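Local coordinates for alpha-catenin-like protein hmp-1 (PDB 5XA5), which binds beta-catenin, cadherin and actin filaments at cell junctions and is required for embryonic cell migration and cell shape changes, at residues K147-K152 with D187-R192; C76-S81 with D142-K147. All coordinates share one frame; numbering follows the deposited sequence. Where two conformers were deposited one is given.

Interaction 1 of 2, residues K147-K152 with D187-R192; sequences KVIVDK and DITVRR
Ile149 of helix 117-165 and Thr189 of helix 169-196 pass alongside each other where two helices running in roughly opposite directions come close, their CA atoms 7.2 Å apart. The apolar part of the contact is carried by one methyl group. With its other branch, CG1, beside the backbone N (chi1 -55°), Ile149 extends CG2 anti to that nitrogen, and this methyl lies 4.3 Å from CG2 of Val190, a loose van der Waals approach. Leu186, Arg193 and Leu258 also pack on Ile149, while Val190 meets Leu206 and Arg210 of helix 200-229 as well.

In the conformer described, one of two modelled for Thr189, OG1 lies 4.0 Å from the same CG2 of Ile149, the two side chains sliding past one another in opposite directions. A chi1 of 74° sets OG1 between the backbone N and the carbonyl carbon, and the hydroxyl is hydrogen-bonded to Leu186 O in the preceding turn, within its own helix; its contact with the isoleucine methyl is one of packing.

Charged groups border this patch. Lys152 forms salt bridges from NZ to Glu155 on its own helix and to Glu185 on the opposing one, linking the helices by charge. Arg191 NE pairs with Asp187 OD2 at 2.9 Å across one helical turn, and the other carboxylate oxygen of Asp187 takes Arg210 of helix 200-229. Sparse packing, with the Lys152-Glu185 salt bridge beside it, joins the two arms of an antiparallel helical hairpin, within the helical-bundle architecture of the vinculin/alpha-catenin family.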
ATOM      1  N   LYS A 147      -4.638  -1.384  -5.240  1.00 26.82           N
ATOM      2  CA  LYS A 147      -5.008  -1.594  -6.642  1.00 25.64           C
ATOM      3  C   LYS A 147      -4.482  -2.924  -7.147  1.00 30.02           C
ATOM      4  O   LYS A 147      -5.107  -3.577  -7.991  1.00 28.26           O
ATOM      5  CB  LYS A 147      -4.484  -0.460  -7.525  1.00 30.83           C
ATOM      6  CG  LYS A 147      -5.363   0.773  -7.523  1.00 41.24           C
ATOM      7  CD  LYS A 147      -4.954   1.753  -8.610  1.00 48.95           C
ATOM      8  CE  LYS A 147      -6.024   2.821  -8.804  1.00 60.83           C
ATOM      9  NZ  LYS A 147      -5.613   3.851  -9.794  1.00 65.93           N
ATOM     10  N   VAL A 148      -3.318  -3.318  -6.647  1.00 28.70           N
ATOM     11  CA  VAL A 148      -2.767  -4.626  -6.980  1.00 28.58           C
ATOM     12  C   VAL A 148      -3.670  -5.758  -6.486  1.00 28.28           C
ATOM     13  O   VAL A 148      -3.892  -6.737  -7.205  1.00 29.61           O
ATOM     14  CB  VAL A 148      -1.347  -4.772  -6.419  1.00 29.45           C
ATOM     15  CG1 VAL A 148      -0.843  -6.203  -6.544  1.00 29.01           C
ATOM     16  CG2 VAL A 148      -0.410  -3.816  -7.141  1.00 30.85           C
ATOM     17  N   ILE A 149      -4.220  -5.627  -5.281  1.00 22.99           N
ATOM     18  CA  ILE A 149      -5.134  -6.632  -4.773  1.00 21.62           C
ATOM     19  C   ILE A 149      -6.395  -6.662  -5.630  1.00 23.18           C
ATOM     20  O   ILE A 149      -6.891  -7.737  -5.977  1.00 24.63           O
ATOM     21  CB  ILE A 149      -5.518  -6.377  -3.317  1.00 19.59           C
ATOM     22  CG1 ILE A 149      -4.256  -6.280  -2.472  1.00 23.89           C
ATOM     23  CG2 ILE A 149      -6.376  -7.521  -2.805  1.00 23.14           C
ATOM     24  CD1 ILE A 149      -4.528  -6.067  -1.012  1.00 24.63           C
ATOM     25  N   VAL A 150      -6.903  -5.480  -5.968  1.00 23.46           N
ATOM     26  CA  VAL A 150      -8.124  -5.393  -6.785  1.00 21.74           C
ATOM     27  C   VAL A 150      -7.902  -6.046  -8.148  1.00 25.12           C
ATOM     28  O   VAL A 150      -8.805  -6.700  -8.695  1.00 27.55           O
ATOM     29  CB  VAL A 150      -8.587  -3.919  -6.941  1.00 26.16           C
ATOM     30  CG1 VAL A 150      -9.695  -3.803  -7.970  1.00 32.43           C
ATOM     31  CG2 VAL A 150      -9.049  -3.372  -5.583  1.00 27.07           C
ATOM     32  N   ASP A 151      -6.698  -5.899  -8.690  1.00 25.89           N
ATOM     33  CA  ASP A 151      -6.353  -6.524  -9.969  1.00 28.02           C
ATOM     34  C   ASP A 151      -6.433  -8.052  -9.856  1.00 30.08           C
ATOM     35  O   ASP A 151      -6.874  -8.737 -10.794  1.00 29.36           O
ATOM     36  CB  ASP A 151      -4.951  -6.074 -10.408  1.00 35.82           C
ATOM     37  CG  ASP A 151      -4.621  -6.471 -11.830  1.00 65.56           C
ATOM     38  OD1 ASP A 151      -3.893  -7.469 -12.017  1.00 76.19           O
ATOM     39  OD2 ASP A 151      -5.082  -5.776 -12.762  1.00 76.78           O
ATOM     40  N   LYS A 152      -6.047  -8.579  -8.693  1.00 25.99           N
ATOM     41  CA  LYS A 152      -6.126 -10.020  -8.441  1.00 22.19           C
ATOM     42  C   LYS A 152      -7.581 -10.486  -8.341  1.00 24.81           C
ATOM     43  O   LYS A 152      -7.935 -11.549  -8.869  1.00 23.90           O
ATOM     44  CB  LYS A 152      -5.374 -10.397  -7.159  1.00 24.14           C
ATOM     45  CG  LYS A 152      -5.281 -11.881  -6.936  1.00 33.48           C
ATOM     46  CD  LYS A 152      -4.415 -12.508  -8.020  1.00 44.44           C
ATOM     47  CE  LYS A 152      -4.155 -13.979  -7.755  1.00 53.98           C
ATOM     48  NZ  LYS A 152      -2.915 -14.434  -8.458  1.00 61.07           N
ATOM     49  N   ASP A 187      -6.505 -15.205  -1.369  1.00 27.51           N
ATOM     50  CA  ASP A 187      -6.865 -15.433   0.027  1.00 30.72           C
ATOM     51  C   ASP A 187      -5.741 -14.998   0.963  1.00 32.44           C
ATOM     52  O   ASP A 187      -5.995 -14.355   1.981  1.00 31.59           O
ATOM     53  CB  ASP A 187      -7.198 -16.912   0.246  1.00 34.89           C
ATOM     54  CG  ASP A 187      -7.779 -17.184   1.610  1.00 45.97           C
ATOM     55  OD1 ASP A 187      -9.021 -17.159   1.737  1.00 46.51           O
ATOM     56  OD2 ASP A 187      -6.998 -17.419   2.555  1.00 40.80           O
ATOM     57  N   ILE A 188      -4.503 -15.327   0.607  1.00 28.36           N
ATOM     58  CA  ILE A 188      -3.352 -14.933   1.420  1.00 31.11           C
ATOM     59  C   ILE A 188      -3.239 -13.418   1.535  1.00 33.11           C
ATOM     60  O   ILE A 188      -3.090 -12.887   2.636  1.00 31.42           O
ATOM     61  CB  ILE A 188      -2.030 -15.478   0.842  1.00 36.35           C
ATOM     62  CG1 ILE A 188      -2.029 -17.004   0.866  1.00 42.58           C
ATOM     63  CG2 ILE A 188      -0.834 -14.931   1.618  1.00 49.04           C
ATOM     64  CD1 ILE A 188      -0.976 -17.631  -0.018  1.00 53.88           C
ATOM     65  N   THR A 189      -3.337 -12.711   0.411  1.00 24.95           N
ATOM     66  CA  THR A 189      -3.147 -11.266   0.410  0.56 23.30           C
ATOM     67  C   THR A 189      -4.306 -10.567   1.113  1.00 27.36           C
ATOM     68  O   THR A 189      -4.121  -9.562   1.809  1.00 27.62           O
ATOM     69  CB  THR A 189      -2.996 -10.715  -1.018  0.56 37.36           C
ATOM     70  OG1 THR A 189      -4.265 -10.723  -1.668  0.56 43.69           O
ATOM     71  CG2 THR A 189      -2.021 -11.564  -1.810  0.56 28.87           C
ATOM     72  N   VAL A 190      -5.514 -11.104   0.955  1.00 24.00           N
ATOM     73  CA  VAL A 190      -6.665 -10.499   1.618  1.00 21.78           C
ATOM     74  C   VAL A 190      -6.628 -10.678   3.139  1.00 26.79           C
ATOM     75  O   VAL A 190      -6.983  -9.763   3.886  1.00 24.13           O
ATOM     76  CB  VAL A 190      -7.974 -11.075   1.044  1.00 22.91           C
ATOM     77  CG1 VAL A 190      -9.149 -10.763   1.945  1.00 23.38           C
ATOM     78  CG2 VAL A 190      -8.177 -10.509  -0.329  1.00 22.86           C
ATOM     79  N   ARG A 191      -6.216 -11.853   3.605  1.00 25.26           N
ATOM     80  CA  ARG A 191      -6.072 -12.074   5.046  1.00 27.14           C
ATOM     81  C   ARG A 191      -5.054 -11.113   5.644  1.00 27.27           C
ATOM     82  O   ARG A 191      -5.258 -10.578   6.747  1.00 27.70           O
ATOM     83  CB  ARG A 191      -5.665 -13.520   5.322  1.00 30.98           C
ATOM     84  CG  ARG A 191      -6.816 -14.495   5.287  1.00 46.47           C
ATOM     85  CD  ARG A 191      -6.325 -15.924   5.411  1.00 62.95           C
ATOM     86  NE  ARG A 191      -7.432 -16.874   5.410  1.00 72.98           N
ATOM     87  CZ  ARG A 191      -7.613 -17.804   6.343  1.00 79.04           C
ATOM     88  NH1 ARG A 191      -6.756 -17.906   7.350  1.00 80.08           N
ATOM     89  NH2 ARG A 191      -8.649 -18.628   6.272  1.00 74.90           N
ATOM     90  N   ARG A 192      -3.952 -10.901   4.936  1.00 27.97           N
ATOM     91  CA  ARG A 192      -2.914  -9.989   5.432  1.00 24.66           C
ATOM     92  C   ARG A 192      -3.417  -8.555   5.422  1.00 28.51           C
ATOM     93  O   ARG A 192      -3.149  -7.798   6.359  1.00 27.91           O
ATOM     94  CB  ARG A 192      -1.629 -10.113   4.614  1.00 31.98           C
ATOM     95  CG  ARG A 192      -0.983 -11.489   4.717  1.00 32.82           C
ATOM     96  CD  ARG A 192       0.281 -11.598   3.875  1.00 50.96           C
ATOM     97  NE  ARG A 192       1.425 -10.953   4.510  1.00 76.89           N
ATOM     98  CZ  ARG A 192       2.136  -9.972   3.964  1.00 89.51           C
ATOM     99  NH1 ARG A 192       1.823  -9.513   2.760  1.00 97.20           N
ATOM    100  NH2 ARG A 192       3.162  -9.453   4.624  1.00 88.66           N
TER

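Interaction 2 of 2, residues C76-S81 with D142-K147; sequences CPIANS and DSIDVK
Ile78, in the loop between helices 51-74 and 83-112, faces Lys147 of helix 117-165 with their CA atoms 8.0 Å apart; the CA of Cys76 comes nearest to that of Asp145, at 8.2 Å. The loop bends in a type I beta turn from Cys76 to Ala79, closed by the bond from Ala79 N to Cys76 O (3.0 Å), and the turn directs both of its buried side chains at the helix. No hydrogen bond spans the two segments.

Cys76 holds SG anti to its backbone nitrogen (chi1 175°), which brings the sulfur to 3.7 Å from CG2 of Ile144. The contact seats the connection between helices 51-74 and 83-112 on the flank of a long bundle helix, in the all-helical N-terminal part of a vinculin-family protein. Ala85 and Leu89 of helix 83-112 also pack on Ile144.

Ile78 reaches the helix with the end of its longer branch. With CG1 between the backbone N and the carbonyl carbon (chi1 62°), the branch runs obliquely across Ile144, and CD1 lies 4.1 Å from Ile144 CG2, which thus has both loop side chains as neighbours. The same CD1 is 3.7 Å from Lys147 CB, about one helical turn further on. The side chains of Ile78 and Lys147 cross at about a right angle, Ile78 touching the lysine at CB; the extended lysine chain leads away to a salt bridge between NZ and Asp82. Nearby, both carboxylate oxygens of Asp145 accept hydrogen bonds from the backbone of another protein's chain.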
ATOM      1  N   CYS A  76       6.399  -2.769  -9.244  1.00 49.78           N
ATOM      2  CA  CYS A  76       4.969  -2.827  -8.948  1.00 47.11           C
ATOM      3  C   CYS A  76       4.240  -3.577 -10.046  1.00 47.91           C
ATOM      4  O   CYS A  76       4.323  -3.200 -11.212  1.00 46.89           O
ATOM      5  CB  CYS A  76       4.373  -1.431  -8.792  1.00 51.02           C
ATOM      6  SG  CYS A  76       2.569  -1.449  -8.562  1.00 49.31           S
ATOM      7  N   PRO A  77       3.522  -4.645  -9.673  1.00 50.63           N
ATOM      8  CA  PRO A  77       2.925  -5.542 -10.673  1.00 52.82           C
ATOM      9  C   PRO A  77       1.887  -4.902 -11.600  1.00 59.87           C
ATOM     10  O   PRO A  77       1.554  -5.518 -12.604  1.00 66.91           O
ATOM     11  CB  PRO A  77       2.281  -6.639  -9.814  1.00 49.66           C
ATOM     12  CG  PRO A  77       2.131  -6.049  -8.473  1.00 56.02           C
ATOM     13  CD  PRO A  77       3.276  -5.108  -8.298  1.00 54.77           C
ATOM     14  N   ILE A  78       1.391  -3.705 -11.312  1.00 53.14           N
ATOM     15  CA  ILE A  78       0.472  -3.077 -12.262  1.00 55.65           C
ATOM     16  C   ILE A  78       1.120  -1.935 -13.058  1.00 59.59           C
ATOM     17  O   ILE A  78       0.429  -1.037 -13.533  1.00 54.62           O
ATOM     18  CB  ILE A  78      -0.813  -2.557 -11.562  1.00 49.98           C
ATOM     19  CG1 ILE A  78      -0.493  -1.487 -10.520  1.00 52.69           C
ATOM     20  CG2 ILE A  78      -1.635  -3.721 -10.968  1.00 53.54           C
ATOM     21  CD1 ILE A  78      -1.728  -0.879  -9.896  1.00 56.73           C
ATOM     22  N   ALA A  79       2.445  -2.000 -13.205  1.00 62.41           N
ATOM     23  CA  ALA A  79       3.237  -1.000 -13.931  1.00 67.86           C
ATOM     24  C   ALA A  79       2.707  -0.791 -15.343  1.00 77.56           C
ATOM     25  O   ALA A  79       2.559   0.352 -15.800  1.00 85.37           O
ATOM     26  CB  ALA A  79       4.704  -1.414 -13.963  1.00 60.44           C
ATOM     27  N   ASN A  80       2.425  -1.911 -16.001  1.00 79.42           N
ATOM     28  CA  ASN A  80       1.808  -1.940 -17.305  1.00 81.28           C
ATOM     29  C   ASN A  80       0.386  -1.407 -17.305  1.00 77.69           C
ATOM     30  O   ASN A  80       0.037  -0.510 -18.075  1.00 77.83           O
ATOM     31  CB  ASN A  80       1.787  -3.396 -17.850  1.00 96.60           C
ATOM     32  CG  ASN A  80       1.235  -4.407 -16.839  1.00109.06           C
ATOM     33  OD1 ASN A  80       1.512  -4.321 -15.607  1.00111.76           O
ATOM     34  ND2 ASN A  80       0.464  -5.386 -17.357  1.00113.99           N
ATOM     35  N   SER A  81      -0.422  -2.002 -16.434  1.00 73.26           N
ATOM     36  CA  SER A  81      -1.877  -1.969 -16.524  1.00 72.35           C
ATOM     37  C   SER A  81      -2.461  -0.618 -16.142  1.00 75.85           C
ATOM     38  O   SER A  81      -3.558  -0.249 -16.565  1.00 73.65           O
ATOM     39  CB  SER A  81      -2.470  -3.050 -15.605  1.00 77.98           C
ATOM     40  OG  SER A  81      -1.597  -4.164 -15.552  1.00 75.50           O
ATOM     41  N   ASP A 142       0.199   2.958  -0.457  1.00 25.56           N
ATOM     42  CA  ASP A 142      -0.776   1.991   0.037  1.00 23.86           C
ATOM     43  C   ASP A 142      -1.936   1.887  -0.952  1.00 26.44           C
ATOM     44  O   ASP A 142      -2.452   0.792  -1.192  1.00 27.98           O
ATOM     45  CB  ASP A 142      -1.279   2.373   1.426  1.00 24.44           C
ATOM     46  CG  ASP A 142      -2.177   1.305   2.028  1.00 28.95           C
ATOM     47  OD1 ASP A 142      -1.650   0.208   2.295  1.00 28.15           O
ATOM     48  OD2 ASP A 142      -3.380   1.576   2.254  1.00 28.87           O
ATOM     49  N   SER A 143      -2.338   3.008  -1.547  1.00 28.88           N
ATOM     50  CA  SER A 143      -3.490   2.965  -2.446  1.00 31.25           C
ATOM     51  C   SER A 143      -3.159   2.143  -3.687  1.00 34.03           C
ATOM     52  O   SER A 143      -4.042   1.489  -4.268  1.00 33.03           O
ATOM     53  CB  SER A 143      -3.930   4.372  -2.837  1.00 39.67           C
ATOM     54  OG  SER A 143      -3.028   4.943  -3.757  1.00 43.25           O
ATOM     55  N   ILE A 144      -1.887   2.169  -4.088  1.00 29.16           N
ATOM     56  CA  ILE A 144      -1.443   1.413  -5.264  1.00 29.36           C
ATOM     57  C   ILE A 144      -1.309  -0.061  -4.892  1.00 29.26           C
ATOM     58  O   ILE A 144      -1.658  -0.957  -5.655  1.00 29.65           O
ATOM     59  CB  ILE A 144      -0.094   1.941  -5.809  1.00 33.58           C
ATOM     60  CG1 ILE A 144      -0.213   3.418  -6.183  1.00 47.43           C
ATOM     61  CG2 ILE A 144       0.362   1.121  -6.999  1.00 45.99           C
ATOM     62  CD1 ILE A 144      -1.429   3.739  -7.014  1.00 43.46           C
ATOM     63  N   ASP A 145      -0.814  -0.313  -3.686  1.00 28.53           N
ATOM     64  CA  ASP A 145      -0.787  -1.666  -3.161  1.00 26.21           C
ATOM     65  C   ASP A 145      -2.210  -2.263  -3.150  1.00 27.77           C
ATOM     66  O   ASP A 145      -2.390  -3.451  -3.407  1.00 28.69           O
ATOM     67  CB  ASP A 145      -0.177  -1.687  -1.740  1.00 27.69           C
ATOM     68  CG  ASP A 145       1.330  -1.408  -1.733  1.00 32.15           C
ATOM     69  OD1 ASP A 145       1.981  -1.596  -2.783  1.00 32.05           O
ATOM     70  OD2 ASP A 145       1.859  -0.992  -0.665  1.00 33.78           O
ATOM     71  N   VAL A 146      -3.217  -1.435  -2.867  1.00 27.85           N
ATOM     72  CA  VAL A 146      -4.597  -1.913  -2.855  1.00 25.69           C
ATOM     73  C   VAL A 146      -5.047  -2.221  -4.286  1.00 30.01           C
ATOM     74  O   VAL A 146      -5.736  -3.219  -4.518  1.00 28.45           O
ATOM     75  CB  VAL A 146      -5.548  -0.888  -2.205  1.00 26.91           C
ATOM     76  CG1 VAL A 146      -7.011  -1.185  -2.576  1.00 30.37           C
ATOM     77  CG2 VAL A 146      -5.354  -0.888  -0.705  1.00 26.69           C
ATOM     78  N   LYS A 147      -4.638  -1.384  -5.240  1.00 26.82           N
ATOM     79  CA  LYS A 147      -5.008  -1.594  -6.642  1.00 25.64           C
ATOM     80  C   LYS A 147      -4.482  -2.924  -7.147  1.00 30.02           C
ATOM     81  O   LYS A 147      -5.107  -3.577  -7.991  1.00 28.26           O
ATOM     82  CB  LYS A 147      -4.484  -0.460  -7.525  1.00 30.83           C
ATOM     83  CG  LYS A 147      -5.363   0.773  -7.523  1.00 41.24           C
ATOM     84  CD  LYS A 147      -4.954   1.753  -8.610  1.00 48.95           C
ATOM     85  CE  LYS A 147      -6.024   2.821  -8.804  1.00 60.83           C
ATOM     86  NZ  LYS A 147      -5.613   3.851  -9.794  1.00 65.93           N
TER

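From the N terminus, the chain first supplies the loop 76-81, passes through helix 83-112, and returns along helix 117-165 to close interaction 2 after 60 intervening residues. Interaction 1 opens where interaction 2 ends, at the shared Lys147, and closes on helix 169-196, with 34 residues between Lys152 and Asp187. The two loops therefore follow in series, neither nested nor crossing. Their centres are 11 Å apart, and they adjoin mainly through Val148, whose CG1 lies 3.5 Å from CG of Pro77, and also where Asp151 packs on Ile78. Helix 117-165 is the common element: consecutive turns receive the connection of helices 51-74 and 83-112, then helix 169-196, tying parts of the fold that precede and follow it.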